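Putative silent information regulator 2,Putative silent information regulator 2 (PDB 5OL0) catalyses the NAD-dependent removal of acetyl groups from lysine side chains of proteins and probably helps to regulate gene expression through chromatin. Local coordinates at residues A[25-28]-A[29-33]; A[82-85]-A[86-89]; A[103-106]-A[107-110]; A[142-145]-A[146-150]; A[283-286]-A[287-290]. All coordinates share one frame; numbering follows the deposited sequence.

Contact 1. Residues A[25-28]-A[29-33]; sequences AHYI and REKNV
Glu-30 N gives its hydrogen to His-26 O over 2.7 Å in a nearly straight bond, the usual step of an alpha-helix. The side chains of the same two residues run alongside each other, and Glu-30 OE1 lies 2.7 Å from His-26 ND1. That bond is weak, bent at the hydrogen, with ring and carboxylate planes 85° apart. One residue further on, Lys-31 lays its aliphatic chain over one face of the Tyr-27 ring: CD sits 3.5 Å from the ring centroid, a CH-pi contact shifted toward CE2 and CZ. An extended chi2 carries CD over the ring; bends at chi3 and chi4 then lead CE past Tyr-27 OH and turn NZ toward a water held by that hydroxyl at 2.9 Å; the NZ bond to the water is weak. Here helix 21-30 ends in a Schellman motif, with Val-33 N returning to Ile-28 O at 2.9 Å and Asn-32, at positive phi, as the C-prime residue. The reversal brings Val-33 CG2 to 3.8 Å from Tyr-27 CE1. Ile-28 and Val-33 turn inward against Leu-213, on a strand of the Rossmann-type parallel sheet, while Arg-29 NH1 bonds to Tyr-296 O of helix 286-296.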
loop_
_atom_site.group_PDB
_atom_site.type_symbol
_atom_site.label_atom_id
_atom_site.label_comp_id
_atom_site.label_asym_id
_atom_site.label_seq_id
_atom_site.Cartn_x
_atom_site.Cartn_y
_atom_site.Cartn_z
ATOM N N ALA A 25 -5.486 -7.000 -20.447
ATOM C CA ALA A 25 -4.231 -6.781 -21.174
ATOM C C ALA A 25 -4.493 -6.241 -22.591
ATOM O O ALA A 25 -3.798 -5.306 -23.033
ATOM C CB ALA A 25 -3.423 -8.056 -21.273
ATOM N N HIS A 26 -5.451 -6.858 -23.283
ATOM C CA HIS A 26 -5.945 -6.355 -24.606
ATOM C C HIS A 26 -6.345 -4.915 -24.543
ATOM O O HIS A 26 -5.973 -4.127 -25.427
ATOM C CB HIS A 26 -7.220 -7.068 -25.094
ATOM C CG HIS A 26 -6.991 -8.320 -25.884
ATOM N ND1 HIS A 26 -6.578 -8.302 -27.203
ATOM C CD2 HIS A 26 -7.227 -9.625 -25.579
ATOM C CE1 HIS A 26 -6.519 -9.548 -27.654
ATOM N NE2 HIS A 26 -6.908 -10.367 -26.689
ATOM N N TYR A 27 -7.128 -4.558 -23.527
ATOM C CA TYR A 27 -7.629 -3.184 -23.407
ATOM C C TYR A 27 -6.453 -2.217 -23.232
ATOM O O TYR A 27 -6.378 -1.181 -23.913
ATOM C CB TYR A 27 -8.608 -3.056 -22.237
ATOM C CG TYR A 27 -9.188 -1.654 -21.958
ATOM C CD1 TYR A 27 -8.468 -0.695 -21.177
ATOM C CD2 TYR A 27 -10.480 -1.306 -22.388
ATOM C CE1 TYR A 27 -8.988 0.584 -20.921
ATOM C CE2 TYR A 27 -11.042 -0.034 -22.086
ATOM C CZ TYR A 27 -10.305 0.898 -21.363
ATOM O OH TYR A 27 -10.808 2.147 -21.099
ATOM N N ILE A 28 -5.537 -2.552 -22.337
ATOM C CA ILE A 28 -4.314 -1.733 -22.147
ATOM C C ILE A 28 -3.515 -1.553 -23.470
ATOM O O ILE A 28 -3.054 -0.427 -23.793
ATOM C CB ILE A 28 -3.409 -2.336 -21.068
ATOM C CG1 ILE A 28 -4.036 -2.125 -19.645
ATOM C CG2 ILE A 28 -2.039 -1.718 -21.105
ATOM C CD1 ILE A 28 -3.387 -3.000 -18.606
ATOM N N ARG A 29 -3.366 -2.634 -24.218
ATOM C CA ARG A 29 -2.579 -2.582 -25.451
ATOM C C ARG A 29 -3.335 -1.902 -26.573
ATOM O O ARG A 29 -2.830 -0.925 -27.105
ATOM C CB ARG A 29 -2.094 -3.957 -25.873
ATOM C CG ARG A 29 -0.989 -4.450 -24.937
ATOM C CD ARG A 29 -0.625 -5.920 -25.160
ATOM N NE ARG A 29 0.452 -6.094 -26.131
ATOM C CZ ARG A 29 1.101 -7.236 -26.366
ATOM N NH1 ARG A 29 0.779 -8.354 -25.714
ATOM N NH2 ARG A 29 2.076 -7.263 -27.278
ATOM N N GLU A 30 -4.556 -2.358 -26.863
ATOM C CA GLU A 30 -5.362 -1.813 -27.937
ATOM C C GLU A 30 -5.653 -0.314 -27.711
ATOM O O GLU A 30 -5.542 0.508 -28.639
ATOM C CB GLU A 30 -6.630 -2.634 -28.144
ATOM C CG GLU A 30 -6.362 -4.031 -28.740
ATOM C CD GLU A 30 -7.615 -4.937 -28.799
ATOM O OE1 GLU A 30 -7.534 -6.172 -28.504
ATOM O OE2 GLU A 30 -8.706 -4.407 -29.143
ATOM N N LYS A 31 -5.959 0.094 -26.486
ATOM C CA LYS A 31 -6.207 1.513 -26.265
ATOM C C LYS A 31 -4.963 2.274 -25.900
ATOM O O LYS A 31 -5.056 3.450 -25.601
ATOM C CB LYS A 31 -7.294 1.757 -25.237
ATOM C CG LYS A 31 -8.670 1.304 -25.650
ATOM C CD LYS A 31 -9.632 1.596 -24.510
ATOM C CE LYS A 31 -9.984 3.080 -24.311
ATOM N NZ LYS A 31 -11.054 3.554 -25.237
ATOM N N ASN A 32 -3.788 1.644 -25.949
ATOM C CA ASN A 32 -2.559 2.344 -25.583
ATOM C C ASN A 32 -2.690 3.109 -24.229
ATOM O O ASN A 32 -2.474 4.323 -24.148
ATOM C CB ASN A 32 -2.143 3.333 -26.688
ATOM C CG ASN A 32 -0.748 3.862 -26.487
ATOM O OD1 ASN A 32 0.136 3.177 -25.952
ATOM N ND2 ASN A 32 -0.549 5.110 -26.889
ATOM N N VAL A 33 -3.012 2.374 -23.181
ATOM C CA VAL A 33 -3.224 2.979 -21.866
ATOM C C VAL A 33 -1.899 3.324 -21.265
ATOM O O VAL A 33 -1.077 2.459 -21.098
ATOM C CB VAL A 33 -3.983 2.021 -20.926
ATOM C CG1 VAL A 33 -4.022 2.594 -19.513
ATOM C CG2 VAL A 33 -5.421 1.889 -21.440
HETATM O O HOH W 1 -13.184 2.665 -22.670
#

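Contact 2. Residues A[82-85]-A[86-89]; sequences REKP and EIFY
Glu-86 folds its carboxylate back over Lys-84 and Pro-85. CG occupies the crowded position between backbone N and carbonyl carbon (chi1 62°), and a second bend at chi2 swings the acid group across the Lys-84 to Pro-85 link. Its two oxygens then divide the work: OE1 rests 3.4 Å from Pro-85 CD at the proline ring, whereas OE2 comes to 3.7 Å from Lys-84 CB. The lysine chain is extended and runs obliquely to both Glu-86 and Ile-87, whose CD1 packs 3.7 Å from Lys-84 CB. Tyr-89 is placed differently, presenting the edge of its ring, near the ring plane, to Pro-85 O. Beyond the turn its hydroxyl is bonded to Val-185 O and Asn-166 OD1, in the part of the protein that carries the zinc, while Phe-88 meets Phe-191 edge to face. Backbone bonds hold this corner between helix 78-83 and helix 85-95. Ile-87 N reaches Lys-84 O at 3.0 Å from above the carbonyl plane, and Tyr-89 N meets Pro-85 O at 2.9 Å almost in line. A water accepts from Phe-88 N at 2.9 Å and also lies beside Lys-84 O. Because proline has no N-H to offer, the approach of Glu-86 OE1 to Pro-85 N is packing and not a bond. With Lys-84 NZ 6.1 Å from Glu-86 OE2, no salt bridge forms either; the opposite charges can probably add only a modest attraction at an exposed surface.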
loop_
_atom_site.group_PDB
_atom_site.type_symbol
_atom_site.label_atom_id
_atom_site.label_comp_id
_atom_site.label_asym_id
_atom_site.label_seq_id
_atom_site.Cartn_x
_atom_site.Cartn_y
_atom_site.Cartn_z
ATOM N N ARG A 82 1.346 8.430 22.512
ATOM C CA ARG A 82 1.665 9.408 23.570
ATOM C C ARG A 82 1.473 8.811 24.963
ATOM O O ARG A 82 2.150 9.169 25.869
ATOM C CB ARG A 82 0.802 10.622 23.472
ATOM C CG ARG A 82 0.986 11.388 22.216
ATOM C CD ARG A 82 0.746 12.822 22.495
ATOM N NE ARG A 82 1.096 13.672 21.371
ATOM C CZ ARG A 82 0.311 13.951 20.346
ATOM N NH1 ARG A 82 -0.910 13.438 20.236
ATOM N NH2 ARG A 82 0.762 14.780 19.403
ATOM N N GLU A 83 0.547 7.892 25.112
ATOM C CA GLU A 83 0.184 7.414 26.432
ATOM C C GLU A 83 1.075 6.279 26.868
ATOM O O GLU A 83 1.543 6.265 28.009
ATOM C CB GLU A 83 -1.272 6.959 26.393
ATOM C CG GLU A 83 -1.965 6.872 27.737
ATOM C CD GLU A 83 -3.452 7.153 27.643
ATOM O OE1 GLU A 83 -3.957 7.340 26.513
ATOM O OE2 GLU A 83 -4.110 7.208 28.706
ATOM N N LYS A 84 1.287 5.326 25.956
ATOM C CA LYS A 84 1.987 4.090 26.258
ATOM C C LYS A 84 2.844 3.673 25.020
ATOM O O LYS A 84 2.487 2.704 24.308
ATOM C CB LYS A 84 0.982 2.990 26.581
ATOM C CG LYS A 84 0.099 3.219 27.795
ATOM C CD LYS A 84 -0.438 1.877 28.272
ATOM C CE LYS A 84 -1.658 1.984 29.182
ATOM N NZ LYS A 84 -2.387 0.674 29.174
ATOM N N PRO A 85 3.949 4.395 24.777
ATOM C CA PRO A 85 4.800 4.150 23.598
ATOM C C PRO A 85 5.402 2.720 23.562
ATOM O O PRO A 85 5.547 2.131 22.493
ATOM C CB PRO A 85 5.846 5.271 23.652
ATOM C CG PRO A 85 5.814 5.811 25.052
ATOM C CD PRO A 85 4.473 5.479 25.640
ATOM N N GLU A 86 5.605 2.121 24.730
ATOM C CA GLU A 86 6.057 0.753 24.802
ATOM C C GLU A 86 5.220 -0.152 23.921
ATOM O O GLU A 86 5.747 -1.101 23.369
ATOM C CB GLU A 86 6.175 0.256 26.267
ATOM C CG GLU A 86 4.890 0.226 27.097
ATOM C CD GLU A 86 4.520 1.552 27.796
ATOM O OE1 GLU A 86 5.059 2.648 27.446
ATOM O OE2 GLU A 86 3.658 1.484 28.713
ATOM N N ILE A 87 3.938 0.162 23.708
ATOM C CA ILE A 87 3.084 -0.725 22.909
ATOM C C ILE A 87 3.469 -0.687 21.422
ATOM O O ILE A 87 3.672 -1.722 20.792
ATOM C CB ILE A 87 1.575 -0.401 23.057
ATOM C CG1 ILE A 87 1.113 -0.708 24.490
ATOM C CG2 ILE A 87 0.739 -1.202 22.048
ATOM C CD1 ILE A 87 -0.195 -0.057 24.910
ATOM N N PHE A 88 3.553 0.493 20.835
ATOM C CA PHE A 88 3.934 0.504 19.418
ATOM C C PHE A 88 5.401 0.036 19.293
ATOM O O PHE A 88 5.715 -0.693 18.398
ATOM C CB PHE A 88 3.717 1.835 18.763
ATOM C CG PHE A 88 4.487 1.986 17.488
ATOM C CD1 PHE A 88 3.992 1.463 16.313
ATOM C CD2 PHE A 88 5.731 2.623 17.491
ATOM C CE1 PHE A 88 4.716 1.590 15.144
ATOM C CE2 PHE A 88 6.472 2.746 16.330
ATOM C CZ PHE A 88 5.961 2.219 15.161
ATOM N N TYR A 89 6.282 0.445 20.196
ATOM C CA TYR A 89 7.678 0.049 20.069
ATOM C C TYR A 89 7.843 -1.449 20.143
ATOM O O TYR A 89 8.730 -2.003 19.502
ATOM C CB TYR A 89 8.553 0.731 21.113
ATOM C CG TYR A 89 9.136 1.988 20.562
ATOM C CD1 TYR A 89 8.328 3.091 20.280
ATOM C CD2 TYR A 89 10.474 2.065 20.258
ATOM C CE1 TYR A 89 8.860 4.249 19.743
ATOM C CE2 TYR A 89 11.015 3.217 19.731
ATOM C CZ TYR A 89 10.215 4.309 19.476
ATOM O OH TYR A 89 10.789 5.424 18.920
HETATM O O HOH W 2 2.025 2.818 21.547
#

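Contact 3. Residues A[103-106]-A[107-110]; sequences QPTA and VHHF
Thr-105 OG1 and Val-107 N, 3.2 Å apart, make the capping bond at the start of helix 106-116, but the angle at the hydrogen is only 121° and the bond is weak. Both partners are better served from elsewhere: Val-107 N is bonded to Gln-287 OE1, and Thr-105 OG1 to Ala-44 O, with Gln-287 NE2 adding a weak bond to the same hydroxyl. OG1 can face the helix end because it stands between backbone N and carbonyl carbon, chi1 76°. The same torsion sets it against the His-108 ring, where CD2 comes to 2.9 Å from Thr-105 OG1, a tight contact of carbon with oxygen. Two backbone bonds of the first helical turn follow. His-109 N is satisfied by Thr-105 O at 3.0 Å in an almost straight line, and Phe-110 N by Ala-106 O at 2.8 Å. The imidazoles find partners outside the backbone. His-108 NE2 is bonded to Ser-45 OG, whereas His-109 NE2 has a water 3.0 Å away at the ring edge, in its plane, and that water also lies close to Pro-104 O. Pro-104 fills the apolar side of the corner: its CB sits over one face of the His-109 ring, 4.1 Å from the centroid, in a CH-pi contact, and packs on His-108 CB as well. All seven touching residues are buried. This is a threonine N-cap, set within the Rossmann-type domain of a sirtuin; His-108 lies about 5 Å, side chain to side chain, from Asp-129, which probably binds NAD.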
loop_
_atom_site.group_PDB
_atom_site.type_symbol
_atom_site.label_atom_id
_atom_site.label_comp_id
_atom_site.label_asym_id
_atom_site.label_seq_id
_atom_site.Cartn_x
_atom_site.Cartn_y
_atom_site.Cartn_z
ATOM N N GLN A 103 11.904 -8.486 0.904
ATOM C CA GLN A 103 12.189 -8.229 -0.496
ATOM C C GLN A 103 10.897 -8.061 -1.322
ATOM O O GLN A 103 9.889 -8.641 -1.003
ATOM C CB GLN A 103 12.913 -9.440 -1.062
ATOM C CG GLN A 103 14.213 -9.851 -0.379
ATOM C CD GLN A 103 14.728 -11.139 -1.020
ATOM O OE1 GLN A 103 15.667 -11.098 -1.793
ATOM N NE2 GLN A 103 14.057 -12.277 -0.767
ATOM N N PRO A 104 10.979 -7.364 -2.439
ATOM C CA PRO A 104 9.783 -7.162 -3.243
ATOM C C PRO A 104 9.210 -8.414 -3.814
ATOM O O PRO A 104 9.937 -9.323 -4.130
ATOM C CB PRO A 104 10.246 -6.265 -4.391
ATOM C CG PRO A 104 11.570 -5.748 -4.009
ATOM C CD PRO A 104 12.135 -6.584 -2.923
ATOM N N THR A 105 7.898 -8.403 -3.972
ATOM C CA THR A 105 7.114 -9.475 -4.559
ATOM C C THR A 105 6.939 -9.263 -6.078
ATOM O O THR A 105 7.350 -8.241 -6.637
ATOM C CB THR A 105 5.727 -9.625 -3.911
ATOM O OG1 THR A 105 4.844 -8.585 -4.363
ATOM C CG2 THR A 105 5.785 -9.688 -2.366
ATOM N N ALA A 106 6.324 -10.243 -6.723
ATOM C CA ALA A 106 5.931 -10.146 -8.116
ATOM C C ALA A 106 5.054 -8.904 -8.384
ATOM O O ALA A 106 5.281 -8.181 -9.344
ATOM C CB ALA A 106 5.214 -11.426 -8.529
ATOM N N VAL A 107 4.115 -8.593 -7.497
ATOM C CA VAL A 107 3.322 -7.361 -7.665
ATOM C C VAL A 107 4.254 -6.127 -7.731
ATOM O O VAL A 107 4.094 -5.253 -8.582
ATOM C CB VAL A 107 2.325 -7.209 -6.488
ATOM C CG1 VAL A 107 1.770 -5.799 -6.403
ATOM C CG2 VAL A 107 1.175 -8.216 -6.594
ATOM N N HIS A 108 5.167 -6.030 -6.778
ATOM C CA HIS A 108 6.060 -4.885 -6.697
ATOM C C HIS A 108 6.962 -4.680 -7.959
ATOM O O HIS A 108 7.170 -3.528 -8.504
ATOM C CB HIS A 108 6.896 -4.951 -5.407
ATOM C CG HIS A 108 6.090 -4.997 -4.136
ATOM N ND1 HIS A 108 5.551 -3.868 -3.557
ATOM C CD2 HIS A 108 5.749 -6.023 -3.323
ATOM C CE1 HIS A 108 4.905 -4.207 -2.456
ATOM N NE2 HIS A 108 5.020 -5.501 -2.283
ATOM N N HIS A 109 7.540 -5.785 -8.401
ATOM C CA HIS A 109 8.320 -5.801 -9.628
ATOM C C HIS A 109 7.427 -5.451 -10.828
ATOM O O HIS A 109 7.867 -4.764 -11.715
ATOM C CB HIS A 109 8.969 -7.178 -9.836
ATOM C CG HIS A 109 10.079 -7.457 -8.875
ATOM N ND1 HIS A 109 11.152 -6.612 -8.739
ATOM C CD2 HIS A 109 10.273 -8.467 -7.999
ATOM C CE1 HIS A 109 11.967 -7.100 -7.829
ATOM N NE2 HIS A 109 11.477 -8.239 -7.391
ATOM N N PHE A 110 6.204 -5.957 -10.855
ATOM C CA PHE A 110 5.288 -5.617 -11.939
ATOM C C PHE A 110 5.082 -4.108 -12.069
ATOM O O PHE A 110 5.035 -3.576 -13.149
ATOM C CB PHE A 110 3.948 -6.352 -11.777
ATOM C CG PHE A 110 2.961 -6.068 -12.871
ATOM C CD1 PHE A 110 3.177 -6.552 -14.150
ATOM C CD2 PHE A 110 1.791 -5.354 -12.627
ATOM C CE1 PHE A 110 2.293 -6.300 -15.183
ATOM C CE2 PHE A 110 0.862 -5.133 -13.650
ATOM C CZ PHE A 110 1.126 -5.583 -14.945
HETATM O O HOH W 3 12.324 -9.640 -4.860
#

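Contact 4. Residues A[142-145]-A[146-150]; sequences LVEA and HGSFA
Glu-144 meets Gly-147 and Ser-148 through CB and its carboxylate. Its CB lies 3.9 Å from Gly-147 O, and from CG outward the chain is extended, carrying the carboxylate alongside Ser-148. There OE1 stays 4.0 Å from Ser-148 OG, too far for a direct bond, and OE2 is equally distant from Ser-148 CB. A water closes the gap, donating to Glu-144 OE2 at 2.6 Å and lying 2.8 Å from Ser-148 OG. The serine hydroxyl also accepts from Ala-150 N at 3.2 Å, an ST turn that helps fix its rotation. Beneath this bridge the backbone makes a type I beta turn, with Gly-147 N bonded to Glu-144 O at 3.1 Å from well above the carbonyl plane. Gly-147 leaves the turn at positive phi. Ala-145 O, buried at the corner, has no hydrogen-bonding partner in the model, though His-146 CD2 approaches it to 3.3 Å. The His-146 ring is steadied by a bond from ND1 to Gln-126 O and packs on the modified side chain of the bound peptide. The turn follows edge strand 142-144 of the parallel sheet and presents His-146, probably the proton acceptor of the sirtuin active site, to the acyl-lysine substrate.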
loop_
_atom_site.group_PDB
_atom_site.type_symbol
_atom_site.label_atom_id
_atom_site.label_comp_id
_atom_site.label_asym_id
_atom_site.label_seq_id
_atom_site.Cartn_x
_atom_site.Cartn_y
_atom_site.Cartn_z
ATOM N N LEU A 142 6.131 7.302 -7.027
ATOM C CA LEU A 142 5.701 6.584 -5.835
ATOM C C LEU A 142 5.174 7.542 -4.764
ATOM O O LEU A 142 5.849 8.484 -4.434
ATOM C CB LEU A 142 6.844 5.798 -5.241
ATOM C CG LEU A 142 6.577 5.111 -3.902
ATOM C CD1 LEU A 142 5.493 4.037 -4.121
ATOM C CD2 LEU A 142 7.889 4.511 -3.364
ATOM N N VAL A 143 4.005 7.219 -4.209
ATOM C CA VAL A 143 3.461 7.862 -3.027
ATOM C C VAL A 143 3.291 6.840 -1.924
ATOM O O VAL A 143 2.422 5.940 -2.007
ATOM C CB VAL A 143 2.143 8.500 -3.384
ATOM C CG1 VAL A 143 1.505 9.164 -2.152
ATOM C CG2 VAL A 143 2.380 9.512 -4.521
ATOM N N GLU A 144 4.135 6.982 -0.896
ATOM C CA GLU A 144 4.042 6.231 0.366
ATOM C C GLU A 144 3.065 6.972 1.204
ATOM O O GLU A 144 3.472 7.771 2.022
ATOM C CB GLU A 144 5.434 6.150 1.055
ATOM C CG GLU A 144 6.302 5.098 0.376
ATOM C CD GLU A 144 7.750 4.988 0.845
ATOM O OE1 GLU A 144 8.321 6.017 1.213
ATOM O OE2 GLU A 144 8.337 3.879 0.791
ATOM N N ALA A 145 1.765 6.732 1.001
ATOM C CA ALA A 145 0.761 7.554 1.628
ATOM C C ALA A 145 0.689 7.492 3.161
ATOM O O ALA A 145 0.158 8.415 3.785
ATOM C CB ALA A 145 -0.610 7.228 1.050
ATOM N N HIS A 146 1.206 6.412 3.737
ATOM C CA HIS A 146 1.292 6.206 5.168
ATOM C C HIS A 146 2.699 6.114 5.683
ATOM O O HIS A 146 2.922 5.557 6.743
ATOM C CB HIS A 146 0.561 4.941 5.548
ATOM C CG HIS A 146 -0.913 5.045 5.321
ATOM N ND1 HIS A 146 -1.736 3.941 5.224
ATOM C CD2 HIS A 146 -1.710 6.126 5.159
ATOM C CE1 HIS A 146 -2.967 4.341 4.983
ATOM N NE2 HIS A 146 -2.977 5.664 4.932
ATOM N N GLY A 147 3.626 6.653 4.921
ATOM C CA GLY A 147 5.056 6.658 5.274
ATOM C C GLY A 147 5.696 5.306 5.268
ATOM O O GLY A 147 5.234 4.408 4.565
ATOM N N SER A 148 6.761 5.169 6.068
ATOM C CA SER A 148 7.559 3.940 6.163
ATOM C C SER A 148 8.614 4.080 7.257
ATOM O O SER A 148 8.707 5.163 7.935
ATOM C CB SER A 148 8.311 3.674 4.834
ATOM O OG SER A 148 9.489 4.488 4.736
ATOM N N PHE A 149 9.397 2.996 7.422
ATOM C CA PHE A 149 10.497 2.915 8.422
ATOM C C PHE A 149 11.854 3.415 7.925
ATOM O O PHE A 149 12.940 3.075 8.479
ATOM C CB PHE A 149 10.621 1.497 8.962
ATOM C CG PHE A 149 9.539 1.115 9.953
ATOM C CD1 PHE A 149 8.201 1.063 9.571
ATOM C CD2 PHE A 149 9.859 0.782 11.253
ATOM C CE1 PHE A 149 7.213 0.718 10.496
ATOM C CE2 PHE A 149 8.879 0.479 12.188
ATOM C CZ PHE A 149 7.547 0.442 11.805
ATOM N N ALA A 150 11.813 4.259 6.915
ATOM C CA ALA A 150 13.034 4.698 6.269
ATOM C C ALA A 150 13.638 5.896 6.949
ATOM O O ALA A 150 14.802 6.131 6.731
ATOM C CB ALA A 150 12.781 5.002 4.806
HETATM O O HOH W 4 10.571 4.061 2.176
#

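Contact 5. Residues A[283-286]-A[287-290]; sequences RGDC and QENV
Asn-289 ND2 bonds to Arg-283 O, six residues back, at 3.0 Å. The acceptor oxygen lies in the plane of the amide, although the donor stands above the carbonyl's own plane. A second bond from ND2, 2.9 Å to a water that in turn donates to Gly-284 O, uses the other amide hydrogen and holds the group against rotation. At the N-cap, Asp-285 OD1 accepts from Gln-287 N at 3.1 Å. With CG anti to the backbone N (chi1 -173°), the carboxylate lies across the helix end, and the N-H meets it from above its plane. Regular helix bonds follow, Asn-289 N to Asp-285 O and Val-290 N to Cys-286 O, the latter at 2.9 Å. Apolar contact is slight between the segments, but Cys-286 and Val-290 pack on Val-107 of helix 106-116. Cys-286 probably belongs to the NAD site, so the capped start of helix 286-296 probably borders that pocket. As to charge, Asp-285 OD2 and Glu-288 OE2 are 4.0 Å apart with their planes steeply inclined. The nearby like charges would tend to raise the acids' pKa values, while the N-terminal end of the helix would probably offset this in part.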
loop_
_atom_site.group_PDB
_atom_site.type_symbol
_atom_site.label_atom_id
_atom_site.label_comp_id
_atom_site.label_asym_id
_atom_site.label_seq_id
_atom_site.Cartn_x
_atom_site.Cartn_y
_atom_site.Cartn_z
ATOM N N ARG A 283 -10.260 -12.585 -7.751
ATOM C CA ARG A 283 -9.997 -13.256 -6.457
ATOM C C ARG A 283 -8.736 -14.092 -6.566
ATOM O O ARG A 283 -8.132 -14.168 -7.621
ATOM C CB ARG A 283 -11.147 -14.197 -6.122
ATOM C CG ARG A 283 -12.512 -13.596 -5.968
ATOM C CD ARG A 283 -12.544 -12.558 -4.882
ATOM N NE ARG A 283 -12.571 -13.100 -3.511
ATOM C CZ ARG A 283 -13.667 -13.343 -2.782
ATOM N NH1 ARG A 283 -14.891 -13.148 -3.249
ATOM N NH2 ARG A 283 -13.521 -13.778 -1.554
ATOM N N GLY A 284 -8.346 -14.783 -5.508
ATOM C CA GLY A 284 -7.122 -15.584 -5.581
ATOM C C GLY A 284 -5.887 -14.771 -5.191
ATOM O O GLY A 284 -5.967 -13.670 -4.643
ATOM N N ASP A 285 -4.734 -15.351 -5.447
ATOM C CA ASP A 285 -3.469 -14.788 -5.079
ATOM C C ASP A 285 -3.103 -13.708 -6.108
ATOM O O ASP A 285 -2.894 -13.991 -7.321
ATOM C CB ASP A 285 -2.421 -15.878 -5.123
ATOM C CG ASP A 285 -1.071 -15.434 -4.593
ATOM O OD1 ASP A 285 -0.855 -14.279 -4.141
ATOM O OD2 ASP A 285 -0.188 -16.288 -4.664
ATOM N N CYS A 286 -2.982 -12.493 -5.599
ATOM C CA CYS A 286 -2.644 -11.333 -6.433
ATOM C C CYS A 286 -1.262 -11.537 -7.104
ATOM O O CYS A 286 -1.064 -11.069 -8.237
ATOM C CB CYS A 286 -2.732 -10.067 -5.604
ATOM S SG CYS A 286 -1.528 -9.957 -4.240
ATOM N N GLN A 287 -0.371 -12.318 -6.483
ATOM C CA GLN A 287 0.918 -12.560 -7.068
ATOM C C GLN A 287 0.731 -13.381 -8.367
ATOM O O GLN A 287 1.338 -13.048 -9.394
ATOM C CB GLN A 287 1.882 -13.260 -6.087
ATOM C CG GLN A 287 2.066 -12.527 -4.786
ATOM C CD GLN A 287 2.725 -11.186 -4.915
ATOM O OE1 GLN A 287 3.468 -10.909 -5.880
ATOM N NE2 GLN A 287 2.575 -10.384 -3.888
ATOM N N GLU A 288 -0.106 -14.419 -8.330
ATOM C CA GLU A 288 -0.411 -15.208 -9.511
ATOM C C GLU A 288 -1.144 -14.392 -10.566
ATOM O O GLU A 288 -0.878 -14.520 -11.710
ATOM C CB GLU A 288 -1.328 -16.399 -9.207
ATOM C CG GLU A 288 -0.670 -17.607 -8.571
ATOM C CD GLU A 288 -1.713 -18.655 -8.162
ATOM O OE1 GLU A 288 -2.651 -18.891 -8.971
ATOM O OE2 GLU A 288 -1.595 -19.233 -7.040
ATOM N N ASN A 289 -2.100 -13.588 -10.172
ATOM C CA ASN A 289 -2.841 -12.789 -11.128
ATOM C C ASN A 289 -1.971 -11.790 -11.849
ATOM O O ASN A 289 -2.147 -11.600 -13.047
ATOM C CB ASN A 289 -4.017 -12.083 -10.473
ATOM C CG ASN A 289 -5.120 -13.063 -10.075
ATOM O OD1 ASN A 289 -5.351 -14.019 -10.769
ATOM N ND2 ASN A 289 -5.782 -12.815 -8.965
ATOM N N VAL A 290 -0.996 -11.214 -11.155
ATOM C CA VAL A 290 -0.104 -10.247 -11.801
ATOM C C VAL A 290 0.783 -10.971 -12.790
ATOM O O VAL A 290 1.071 -10.434 -13.841
ATOM C CB VAL A 290 0.676 -9.470 -10.749
ATOM C CG1 VAL A 290 1.897 -8.830 -11.268
ATOM C CG2 VAL A 290 -0.236 -8.408 -10.133
HETATM O O HOH W 5 -6.151 -11.353 -6.500
HETATM O O HOH W 6 -4.864 -17.707 -7.224
#

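Contacts 3 and 4 are buried, contact 4 nearest the centre of the chain, whereas contacts 1, 2 and 5 are only partly buried, the first two far from the centre on opposite sides of it. Helix ends account for most of the set: contacts 3 and 5 are both N-caps, by threonine and aspartate, while contact 1 is a C-terminal Schellman end and contact 2 a corner between helices. Contact 4 alone is a strand-borne turn. Contacts 3 and 5 touch directly through Gln-287, and contacts 2 and 4 through Phe-88 and Phe-149. Waters occur in all five; contacts 1, 2 and 5 add exposed charges, contact 3 hydroxyl and imidazole groups, contact 4 a water-bridged acid.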